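Local atomic coordinates of transglutaminase elicitor (Phytophthora sojae, PDB entry 3TW5), a protein that is a transglutaminase, an enzyme class that joins glutamine to lysine side chains, and probably serves as an elicitor recognised by plant innate immunity. Residues Trp42-Asp47 and Tyr119-Trp124; Val145-Val150 and Ser356-Lys361; Gln171-Gly176 and Leu333-Ala338; Ser269-Lys274 and Leu308-Ala313. The protein carries 1 engineered substitution. All blocks are in the same frame, centred on the assembly; numbering follows the deposited sequence.

Contact 1: residues Trp42-Asp47 and Tyr119-Trp124; sequences WPTYQD and YCIPTW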
# COMPACT_ATOMS: atom_id res chain seq x y z
N TRP A 42 4.57 10.88 -0.40
CA TRP A 42 4.99 12.09 -1.13
C TRP A 42 3.81 12.94 -1.59
O TRP A 42 3.54 13.04 -2.78
CB TRP A 42 5.90 11.71 -2.30
CG TRP A 42 7.11 10.97 -1.85
CD1 TRP A 42 7.32 9.62 -1.93
CD2 TRP A 42 8.26 11.52 -1.20
NE1 TRP A 42 8.54 9.30 -1.38
CE2 TRP A 42 9.14 10.45 -0.93
CE3 TRP A 42 8.64 12.82 -0.83
CZ2 TRP A 42 10.38 10.64 -0.30
CZ3 TRP A 42 9.87 13.00 -0.21
CH2 TRP A 42 10.72 11.92 0.05
N PRO A 43 3.12 13.57 -0.62
CA PRO A 43 1.83 14.22 -0.86
C PRO A 43 1.88 15.27 -1.96
O PRO A 43 2.91 15.94 -2.16
CB PRO A 43 1.51 14.89 0.48
CG PRO A 43 2.37 14.21 1.47
CD PRO A 43 3.61 13.83 0.74
N THR A 44 0.77 15.40 -2.67
CA THR A 44 0.61 16.38 -3.75
C THR A 44 0.67 17.80 -3.19
O THR A 44 1.31 18.67 -3.78
CB THR A 44 -0.72 16.14 -4.50
OG1 THR A 44 -0.77 14.79 -4.98
CG2 THR A 44 -0.87 17.09 -5.68
N TYR A 45 0.01 18.02 -2.05
CA TYR A 45 -0.08 19.35 -1.45
C TYR A 45 1.28 19.91 -1.00
O TYR A 45 1.40 21.11 -0.73
CB TYR A 45 -1.10 19.36 -0.30
CG TYR A 45 -0.51 19.01 1.05
CD1 TYR A 45 -0.11 20.02 1.93
CD2 TYR A 45 -0.36 17.69 1.45
CE1 TYR A 45 0.44 19.71 3.17
CE2 TYR A 45 0.17 17.37 2.69
CZ TYR A 45 0.57 18.38 3.54
OH TYR A 45 1.11 18.07 4.77
N GLN A 46 2.29 19.04 -0.91
CA GLN A 46 3.65 19.47 -0.58
C GLN A 46 4.57 19.45 -1.80
O GLN A 46 5.80 19.49 -1.67
CB GLN A 46 4.23 18.61 0.55
CG GLN A 46 3.75 19.02 1.93
CD GLN A 46 4.36 18.19 3.03
OE1 GLN A 46 4.42 16.96 2.94
NE2 GLN A 46 4.83 18.85 4.08
N ASP A 47 3.95 19.40 -2.98
CA ASP A 47 4.64 19.38 -4.28
C ASP A 47 5.43 18.10 -4.52
O ASP A 47 6.59 18.14 -4.94
CB ASP A 47 5.52 20.63 -4.45
CG ASP A 47 5.61 21.09 -5.89
OD1 ASP A 47 6.71 21.51 -6.31
OD2 ASP A 47 4.59 21.03 -6.60
N TYR A 119 -2.72 26.74 -4.61
CA TYR A 119 -4.07 26.19 -4.75
C TYR A 119 -4.46 25.38 -3.53
O TYR A 119 -3.60 24.89 -2.79
CB TYR A 119 -4.16 25.31 -6.01
CG TYR A 119 -3.57 25.94 -7.26
CD1 TYR A 119 -4.31 26.84 -8.03
CD2 TYR A 119 -2.27 25.64 -7.66
CE1 TYR A 119 -3.77 27.42 -9.17
CE2 TYR A 119 -1.72 26.22 -8.80
CZ TYR A 119 -2.48 27.11 -9.55
OH TYR A 119 -1.93 27.68 -10.67
N CYS A 120 -5.77 25.24 -3.31
CA CYS A 120 -6.30 24.45 -2.20
C CYS A 120 -6.37 22.96 -2.56
O CYS A 120 -7.29 22.53 -3.26
CB CYS A 120 -7.69 24.96 -1.78
SG CYS A 120 -7.74 26.69 -1.28
N ILE A 121 -5.40 22.20 -2.07
CA ILE A 121 -5.27 20.78 -2.38
C ILE A 121 -5.53 19.92 -1.13
O ILE A 121 -4.99 20.22 -0.06
CB ILE A 121 -3.87 20.46 -2.97
CG1 ILE A 121 -3.60 21.31 -4.22
CG2 ILE A 121 -3.72 18.97 -3.29
CD1 ILE A 121 -2.15 21.40 -4.63
N PRO A 122 -6.37 18.87 -1.25
CA PRO A 122 -6.55 17.89 -0.18
C PRO A 122 -5.22 17.24 0.20
O PRO A 122 -4.42 16.90 -0.67
CB PRO A 122 -7.48 16.85 -0.81
CG PRO A 122 -8.26 17.62 -1.80
CD PRO A 122 -7.31 18.64 -2.37
N THR A 123 -5.00 17.08 1.50
CA THR A 123 -3.70 16.63 2.03
C THR A 123 -3.45 15.13 1.88
O THR A 123 -2.32 14.67 2.08
CB THR A 123 -3.51 17.05 3.50
OG1 THR A 123 -4.68 16.71 4.26
CG2 THR A 123 -3.25 18.54 3.61
N TRP A 124 -4.48 14.37 1.53
CA TRP A 124 -4.35 12.93 1.38
C TRP A 124 -3.90 12.51 -0.03
O TRP A 124 -3.40 11.39 -0.21
CB TRP A 124 -5.64 12.21 1.79
CG TRP A 124 -6.80 12.42 0.87
CD1 TRP A 124 -7.71 13.43 0.91
CD2 TRP A 124 -7.19 11.57 -0.21
NE1 TRP A 124 -8.64 13.27 -0.09
CE2 TRP A 124 -8.35 12.13 -0.80
CE3 TRP A 124 -6.67 10.38 -0.76
CZ2 TRP A 124 -9.00 11.56 -1.90
CZ3 TRP A 124 -7.32 9.81 -1.85
CH2 TRP A 124 -8.47 10.40 -2.41

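Contact 2: residues Val145-Val150 and Ser356-Lys361; sequences VKHNGV and SMLLKK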
# COMPACT_ATOMS: atom_id res chain seq x y z
N VAL A 145 24.57 7.34 -1.65
CA VAL A 145 25.28 7.12 -2.92
C VAL A 145 25.63 8.46 -3.57
O VAL A 145 24.76 9.31 -3.78
CB VAL A 145 24.45 6.28 -3.92
CG1 VAL A 145 25.24 6.03 -5.20
CG2 VAL A 145 24.03 4.97 -3.30
N LYS A 146 26.91 8.65 -3.89
CA LYS A 146 27.36 9.85 -4.59
C LYS A 146 27.49 9.55 -6.08
O LYS A 146 28.14 8.58 -6.48
CB LYS A 146 28.69 10.36 -4.02
N HIS A 147 26.86 10.39 -6.89
CA HIS A 147 26.92 10.26 -8.34
C HIS A 147 26.99 11.64 -8.98
O HIS A 147 26.11 12.48 -8.78
CB HIS A 147 25.70 9.50 -8.86
CG HIS A 147 25.81 9.10 -10.30
ND1 HIS A 147 25.40 9.92 -11.33
CD2 HIS A 147 26.28 7.97 -10.88
CE1 HIS A 147 25.61 9.31 -12.49
NE2 HIS A 147 26.15 8.13 -12.24
N ASN A 148 28.06 11.87 -9.75
CA ASN A 148 28.37 13.18 -10.35
C ASN A 148 28.30 14.35 -9.36
O ASN A 148 27.68 15.39 -9.63
CB ASN A 148 27.52 13.44 -11.60
CG ASN A 148 27.80 12.45 -12.72
OD1 ASN A 148 28.88 11.87 -12.81
ND2 ASN A 148 26.81 12.24 -13.58
N GLY A 149 28.94 14.17 -8.20
CA GLY A 149 29.10 15.24 -7.22
C GLY A 149 27.92 15.49 -6.29
O GLY A 149 28.02 16.32 -5.38
N VAL A 150 26.81 14.79 -6.52
CA VAL A 150 25.64 14.93 -5.65
C VAL A 150 25.36 13.65 -4.85
O VAL A 150 25.36 12.55 -5.40
CB VAL A 150 24.38 15.46 -6.42
CG1 VAL A 150 23.97 14.52 -7.52
CG2 VAL A 150 23.22 15.71 -5.47
N SER A 356 17.43 2.66 -10.97
CA SER A 356 17.87 1.30 -10.67
C SER A 356 19.36 1.26 -10.34
O SER A 356 19.78 0.58 -9.39
CB SER A 356 17.59 0.36 -11.84
OG SER A 356 16.21 0.34 -12.17
N MET A 357 20.15 1.99 -11.13
CA MET A 357 21.60 2.08 -10.96
C MET A 357 21.96 2.57 -9.56
O MET A 357 22.85 2.00 -8.91
CB MET A 357 22.19 2.99 -12.05
CG MET A 357 23.70 3.20 -11.99
SD MET A 357 24.20 4.62 -10.97
CE MET A 357 23.45 5.97 -11.87
N LEU A 358 21.26 3.60 -9.10
CA LEU A 358 21.50 4.18 -7.78
C LEU A 358 20.99 3.27 -6.66
O LEU A 358 21.64 3.16 -5.61
CB LEU A 358 20.86 5.57 -7.67
CG LEU A 358 21.45 6.72 -8.50
CD1 LEU A 358 20.57 7.95 -8.42
CD2 LEU A 358 22.88 7.06 -8.08
N LEU A 359 19.85 2.63 -6.89
CA LEU A 359 19.27 1.67 -5.94
C LEU A 359 20.19 0.48 -5.67
O LEU A 359 20.31 0.03 -4.53
CB LEU A 359 17.92 1.17 -6.45
CG LEU A 359 16.70 2.08 -6.31
CD1 LEU A 359 15.60 1.63 -7.25
CD2 LEU A 359 16.19 2.14 -4.88
N LYS A 360 20.84 -0.02 -6.72
CA LYS A 360 21.75 -1.16 -6.60
C LYS A 360 22.97 -0.81 -5.76
O LYS A 360 23.44 -1.63 -4.96
CB LYS A 360 22.20 -1.66 -7.98
CG LYS A 360 22.89 -3.02 -7.94
CD LYS A 360 23.80 -3.24 -9.14
CE LYS A 360 24.61 -4.52 -8.97
NZ LYS A 360 25.50 -4.77 -10.14
N LYS A 361 23.48 0.40 -5.93
CA LYS A 361 24.63 0.88 -5.16
C LYS A 361 24.26 1.16 -3.71
O LYS A 361 25.07 0.95 -2.81
CB LYS A 361 25.22 2.13 -5.80
CG LYS A 361 25.95 1.88 -7.11
CD LYS A 361 26.49 3.16 -7.69
CE LYS A 361 27.27 2.90 -8.97
NZ LYS A 361 27.68 4.17 -9.62

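Contact 3: residues Gln171-Gly176 and Leu333-Ala338; sequences QTVFTG and LWLPKA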
# COMPACT_ATOMS: atom_id res chain seq x y z
N GLN A 171 2.17 -3.82 -13.73
CA GLN A 171 1.15 -4.84 -13.91
C GLN A 171 0.68 -5.37 -12.56
O GLN A 171 1.49 -5.75 -11.72
CB GLN A 171 1.67 -5.98 -14.77
CG GLN A 171 2.20 -5.53 -16.13
CD GLN A 171 1.93 -6.55 -17.21
OE1 GLN A 171 1.15 -6.29 -18.14
NE2 GLN A 171 2.54 -7.72 -17.10
N THR A 172 -0.64 -5.39 -12.36
CA THR A 172 -1.21 -5.77 -11.07
C THR A 172 -2.19 -6.93 -11.18
O THR A 172 -2.81 -7.14 -12.22
CB THR A 172 -1.96 -4.59 -10.40
OG1 THR A 172 -3.17 -4.32 -11.11
CG2 THR A 172 -1.10 -3.33 -10.36
N VAL A 173 -2.32 -7.68 -10.08
CA VAL A 173 -3.41 -8.63 -9.89
C VAL A 173 -4.37 -7.98 -8.90
O VAL A 173 -4.16 -8.05 -7.69
CB VAL A 173 -2.92 -9.99 -9.34
CG1 VAL A 173 -4.07 -10.98 -9.26
CG2 VAL A 173 -1.80 -10.56 -10.20
N PHE A 174 -5.42 -7.34 -9.42
CA PHE A 174 -6.36 -6.59 -8.59
C PHE A 174 -7.57 -7.43 -8.20
O PHE A 174 -8.21 -8.04 -9.06
CB PHE A 174 -6.80 -5.32 -9.32
CG PHE A 174 -7.41 -4.28 -8.42
CD1 PHE A 174 -8.79 -4.27 -8.18
CD2 PHE A 174 -6.62 -3.32 -7.81
CE1 PHE A 174 -9.36 -3.31 -7.34
CE2 PHE A 174 -7.17 -2.35 -6.97
CZ PHE A 174 -8.55 -2.35 -6.74
N THR A 175 -7.88 -7.44 -6.91
CA THR A 175 -9.00 -8.24 -6.39
C THR A 175 -9.85 -7.46 -5.38
O THR A 175 -9.33 -6.64 -4.63
CB THR A 175 -8.52 -9.55 -5.74
OG1 THR A 175 -7.67 -9.26 -4.62
CG2 THR A 175 -7.75 -10.42 -6.74
N GLY A 176 -11.15 -7.73 -5.37
CA GLY A 176 -12.08 -7.07 -4.46
C GLY A 176 -13.30 -6.50 -5.17
O GLY A 176 -13.36 -5.30 -5.44
N LEU A 333 -7.53 -5.96 -2.37
CA LEU A 333 -6.18 -6.50 -2.26
C LEU A 333 -5.59 -6.61 -3.66
O LEU A 333 -6.24 -7.10 -4.58
CB LEU A 333 -6.22 -7.91 -1.64
CG LEU A 333 -6.22 -8.18 -0.13
CD1 LEU A 333 -7.34 -7.47 0.61
CD2 LEU A 333 -6.30 -9.68 0.11
N TRP A 334 -4.35 -6.14 -3.83
CA TRP A 334 -3.67 -6.29 -5.11
C TRP A 334 -2.18 -6.56 -5.00
O TRP A 334 -1.53 -6.13 -4.05
CB TRP A 334 -3.95 -5.10 -6.04
CG TRP A 334 -3.50 -3.76 -5.52
CD1 TRP A 334 -4.18 -2.95 -4.66
CD2 TRP A 334 -2.30 -3.07 -5.87
NE1 TRP A 334 -3.46 -1.80 -4.44
CE2 TRP A 334 -2.31 -1.84 -5.17
CE3 TRP A 334 -1.21 -3.37 -6.70
CZ2 TRP A 334 -1.27 -0.91 -5.27
CZ3 TRP A 334 -0.17 -2.44 -6.80
CH2 TRP A 334 -0.21 -1.23 -6.09
N LEU A 335 -1.65 -7.28 -5.98
CA LEU A 335 -0.22 -7.59 -6.05
C LEU A 335 0.38 -7.03 -7.33
O LEU A 335 -0.23 -7.14 -8.40
CB LEU A 335 0.02 -9.10 -6.03
CG LEU A 335 -0.62 -9.99 -4.96
CD1 LEU A 335 -2.00 -10.46 -5.41
CD2 LEU A 335 0.27 -11.19 -4.69
N PRO A 336 1.57 -6.42 -7.24
CA PRO A 336 2.30 -6.06 -8.45
C PRO A 336 2.97 -7.31 -9.04
O PRO A 336 3.71 -8.00 -8.34
CB PRO A 336 3.34 -5.06 -7.95
CG PRO A 336 3.55 -5.40 -6.52
CD PRO A 336 2.24 -5.92 -6.02
N LYS A 337 2.69 -7.59 -10.32
CA LYS A 337 3.21 -8.78 -10.99
C LYS A 337 4.74 -8.78 -11.08
O LYS A 337 5.38 -9.80 -10.82
CB LYS A 337 2.62 -8.91 -12.39
CG LYS A 337 1.20 -9.44 -12.45
CD LYS A 337 0.85 -9.83 -13.88
CE LYS A 337 -0.60 -10.28 -14.01
NZ LYS A 337 -0.91 -10.78 -15.38
N ALA A 338 5.30 -7.63 -11.45
CA ALA A 338 6.74 -7.47 -11.62
C ALA A 338 7.14 -6.00 -11.57
O ALA A 338 6.28 -5.12 -11.60
CB ALA A 338 7.19 -8.10 -12.94

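Contact 4: residues Ser269-Lys274 and Leu308-Ala313; sequences SLVYVK and LELDDA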
# COMPACT_ATOMS: atom_id res chain seq x y z
N SER A 269 -21.33 -25.67 9.07
CA SER A 269 -20.89 -25.22 10.39
C SER A 269 -20.15 -23.88 10.28
O SER A 269 -19.84 -23.42 9.17
CB SER A 269 -20.00 -26.27 11.07
OG SER A 269 -18.82 -26.50 10.33
N LEU A 270 -19.87 -23.27 11.42
CA LEU A 270 -19.24 -21.95 11.44
C LEU A 270 -17.96 -21.96 12.27
O LEU A 270 -17.79 -22.79 13.17
CB LEU A 270 -20.21 -20.90 11.99
CG LEU A 270 -21.60 -20.77 11.35
CD1 LEU A 270 -22.49 -19.94 12.24
CD2 LEU A 270 -21.53 -20.17 9.95
N VAL A 271 -17.05 -21.04 11.95
CA VAL A 271 -15.85 -20.83 12.75
C VAL A 271 -15.66 -19.33 12.96
O VAL A 271 -15.52 -18.58 11.99
CB VAL A 271 -14.57 -21.44 12.11
CG1 VAL A 271 -13.33 -21.07 12.91
CG2 VAL A 271 -14.68 -22.95 12.00
N TYR A 272 -15.68 -18.90 14.22
CA TYR A 272 -15.38 -17.51 14.56
C TYR A 272 -13.88 -17.32 14.50
O TYR A 272 -13.13 -18.03 15.16
CB TYR A 272 -15.91 -17.16 15.95
CG TYR A 272 -15.41 -15.83 16.48
CD1 TYR A 272 -16.04 -14.64 16.13
CD2 TYR A 272 -14.31 -15.76 17.33
CE1 TYR A 272 -15.59 -13.42 16.61
CE2 TYR A 272 -13.85 -14.55 17.81
CZ TYR A 272 -14.49 -13.38 17.45
OH TYR A 272 -14.04 -12.17 17.93
N VAL A 273 -13.45 -16.35 13.70
CA VAL A 273 -12.03 -16.07 13.54
C VAL A 273 -11.72 -14.64 13.93
O VAL A 273 -12.43 -13.71 13.55
CB VAL A 273 -11.53 -16.36 12.10
CG1 VAL A 273 -10.03 -16.07 11.97
CG2 VAL A 273 -11.83 -17.80 11.70
N LYS A 274 -10.68 -14.48 14.73
CA LYS A 274 -10.09 -13.18 15.00
C LYS A 274 -8.65 -13.23 14.50
O LYS A 274 -7.86 -14.07 14.94
CB LYS A 274 -10.12 -12.87 16.50
CG LYS A 274 -9.30 -11.66 16.92
CD LYS A 274 -9.35 -11.48 18.43
CE LYS A 274 -8.30 -10.49 18.90
NZ LYS A 274 -8.42 -10.22 20.35
N LEU A 308 -16.47 -17.65 9.51
CA LEU A 308 -16.23 -18.38 8.27
C LEU A 308 -17.24 -19.51 8.13
O LEU A 308 -17.55 -20.21 9.10
CB LEU A 308 -14.80 -18.94 8.23
CG LEU A 308 -13.64 -17.95 8.04
CD1 LEU A 308 -12.32 -18.70 8.01
CD2 LEU A 308 -13.81 -17.13 6.77
N GLU A 309 -17.77 -19.68 6.92
CA GLU A 309 -18.72 -20.74 6.64
C GLU A 309 -18.01 -21.97 6.08
O GLU A 309 -17.25 -21.87 5.11
CB GLU A 309 -19.80 -20.27 5.66
CG GLU A 309 -20.69 -19.18 6.21
CD GLU A 309 -21.34 -18.36 5.12
OE1 GLU A 309 -21.27 -18.75 3.95
OE2 GLU A 309 -21.94 -17.31 5.44
N LEU A 310 -18.25 -23.11 6.71
CA LEU A 310 -17.63 -24.38 6.33
C LEU A 310 -18.67 -25.37 5.83
O LEU A 310 -19.80 -25.40 6.32
CB LEU A 310 -16.88 -24.97 7.52
CG LEU A 310 -15.40 -24.65 7.76
CD1 LEU A 310 -15.09 -23.15 7.71
CD2 LEU A 310 -14.95 -25.24 9.09
N ASP A 311 -18.29 -26.19 4.85
CA ASP A 311 -19.12 -27.31 4.43
C ASP A 311 -18.73 -28.57 5.22
O ASP A 311 -17.94 -28.48 6.16
CB ASP A 311 -19.03 -27.54 2.91
CG ASP A 311 -17.65 -28.01 2.45
OD1 ASP A 311 -16.72 -28.10 3.28
OD2 ASP A 311 -17.51 -28.30 1.24
N ASP A 312 -19.26 -29.72 4.83
CA ASP A 312 -18.94 -30.99 5.50
C ASP A 312 -17.46 -31.33 5.48
O ASP A 312 -16.91 -31.80 6.48
CB ASP A 312 -19.75 -32.13 4.88
CG ASP A 312 -21.20 -32.10 5.29
OD1 ASP A 312 -22.06 -32.45 4.45
OD2 ASP A 312 -21.49 -31.72 6.45
N ALA A 313 -16.80 -31.09 4.34
CA ALA A 313 -15.37 -31.37 4.19
C ALA A 313 -14.49 -30.35 4.92
O ALA A 313 -13.27 -30.43 4.86
CB ALA A 313 -15.00 -31.44 2.71

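Contact 1: residues Trp42-Asp47 and Tyr119-Trp124
Tyr45 meets Ile121 and Thr123 through almost the whole length of its side chain. Its CB touches first, 4.0 Å from Ile121 CG2 and about as far from the Ile121 carbonyl oxygen. A chi1 of 89° places CG between the backbone N and the carbonyl carbon, and the ring then lies against Thr123. On one side of the ring, CD2 comes to 3.6 Å from Thr123 CA, while CE2 sits 3.7 Å from Thr123 O. The methyl CG2 of Thr123 stands almost exactly over the ring centre, 3.5 Å from the centroid and 4° off the normal, which identifies a CH-pi contact over the face. CZ still lies within van der Waals range of that methyl. Gln46 CG covers the opposite face, displaced toward the rim, and the ring is thus sandwiched between two aliphatic groups. Thr44 CG2 adds a looser apolar touch to Ile121 CG2, the two side chains crossing at about a right angle. No hydrogen bond joins the segments. The contact sets the loop between strand 29-31 and helix 60-67 against the end of strand 118-122, which strand 107-110 flanks, while Trp42 packs on helix 154-167 through Met155, Ala159 and Ser162.

Contact 2: residues Val145-Val150 and Ser356-Lys361
Val145 and His147 face Leu358, Met357 and Lys361 across an axis separation of 9.0 Å, with strand 145-147 and helix 356-361 running at 140° to each other in their N-to-C directions. Val145 and His147 set out toward the helix at CB, whereas the intervening Lys146 sets out away from it. Val145 spreads its two methyls over the helix: CG1 reaches Leu358 CD2 at 3.9 Å, and CG2 rests against backbone atoms, the nearest being Leu358 O and Lys361 C. The aliphatic start of Lys361 crosses Val145 at about a right angle, CB lying 3.9 Å from Val145 CG1. CG of His147 is anti to the backbone N (chi1 -169°), and Met357 meets the ring attached there. Met357 is bent at chi2 and chi3, and its CE lies over one face of the imidazole, toward the rim, 3.5 Å from His147 NE2. The centroid distance of 3.8 Å from the same CE supports a CH-pi contact; the sulfur approaches only obliquely. Lys361, extended beyond CG, brings NZ near the ring plane at the edge, 4.2 Å from His147 CD2. Phe68 also meets this ring. Where the strand ends, His147 N bonds to Val150 O at 3.0 Å around a type I' turn with Asn148 and Gly149 at its corners. The arrangement is a tight two-residue beta hairpin, strands 145-147 and 150-152, packed on the C-terminal helix 352-364, near which the Cys143-Cys365 disulfide joins the same parts of the chain.

Contact 3: residues Gln171-Gly176 and Leu333-Ala338
Leu333 O receives two hydrogen bonds from Thr175. The backbone N of Thr175 lies 2.9 Å away, nearly in line with the C=O bond, and the hydroxyl OG1 donates from 2.6 Å, tilted from the carbonyl plane. With chi1 at 62°, OG1 stands between the backbone N and the carbonyl carbon, and this puts the hydroxyl within bonding distance of the oxygen; it also bonds Tyr204 OH. Further along, Val173 N meets Leu335 O in its carbonyl plane at 2.7 Å, and Lys337 N reaches Gln171 O. The reverse bond, Leu335 N to Val173 O at 3.1 Å, arrives from above the carbonyl plane. On the face carrying Thr172, Phe174 and Trp334, the Phe174 ring and the five-membered ring of Trp334 are nearly parallel, 22° apart, but slid so far that they barely overlap. Phe174 CD2 touches Trp334 CB at 3.7 Å, while Thr172 CG2 approaches the benzo side at Trp334 CE3. The indole NE1 bonds Asn232 OD1. Across the other face, Val173 CG2 lies 3.9 Å from Lys337 CG, the two side chains crossing at about a right angle, and helix 5-15 packs there on Val173 and Leu335. With the short strand axes at 174°, alternating hydrogen-bonded and non-hydrogen-bonded pairs from Thr172-Pro336 to Thr175-Leu333 define an almost exactly antiparallel beta pairing within the main sheet, where strand 333-336 also pairs with strand 221-223.

Contact 4: residues Ser269-Lys274 and Leu308-Ala313
Leu270 and Glu309 extend side by side in the same direction from a non-hydrogen-bonded pair, with Leu270 CD2 4.0 Å from Glu309 CG. The touch uses only the aliphatic part of the glutamate; its carboxylate reaches on to Asn264, Tyr261 and the amino group of Glu1. On the other face, the side chains meet along diagonals. Val271 leans across to Leu310, CG2 to CD2 at 3.7 Å, and Val273 slants against Leu308, CG2 to CD1 at 3.8 Å. In Val273, CG2 is anti to the carbonyl carbon with CG1 anti to the backbone N (chi1 -179°), and it is this CG2 branch that meets the leucine. These pairings belong to the antiparallel association of the long strands 269-280 and 299-310 in the main sheet, where strand 232-246 borders 269-280 on its other edge. The short axes depart from antiparallel, at 151°, as in a twisted sheet. Two hydrogen-bonded pairs flank Leu270-Glu309. Val271 O accepts from Leu308 N at 2.8 Å, a nearly straight bond of 176°, and Leu310 N donates to Ser269 O at 2.9 Å. Beside the latter, Ser269 OG packs against Leu310 CB, while His206 of helix 202-215 lies against both Val273 and Leu308.

From the N terminus, contact 1 closes first: residues 42-47 meet 119-124, and the loop is complete before contact 2 opens at 145. Contact 2 then spans most of the remaining chain, ending on helix 352-364. Contact 3, from 171 to 338, falls wholly within that span, and contact 4, from 269 to 313, falls within contact 3; none of the four cross. Contacts 3 and 4 belong to the same antiparallel sheet, with centres 27 Å apart. Contacts 1 and 2 instead tie a loop to a small three-stranded sheet and a hairpin to the C-terminal helix. Contact 4 lies across the chain's centre from both, 45 Å from contact 1 and 53 Å from contact 2 between centres.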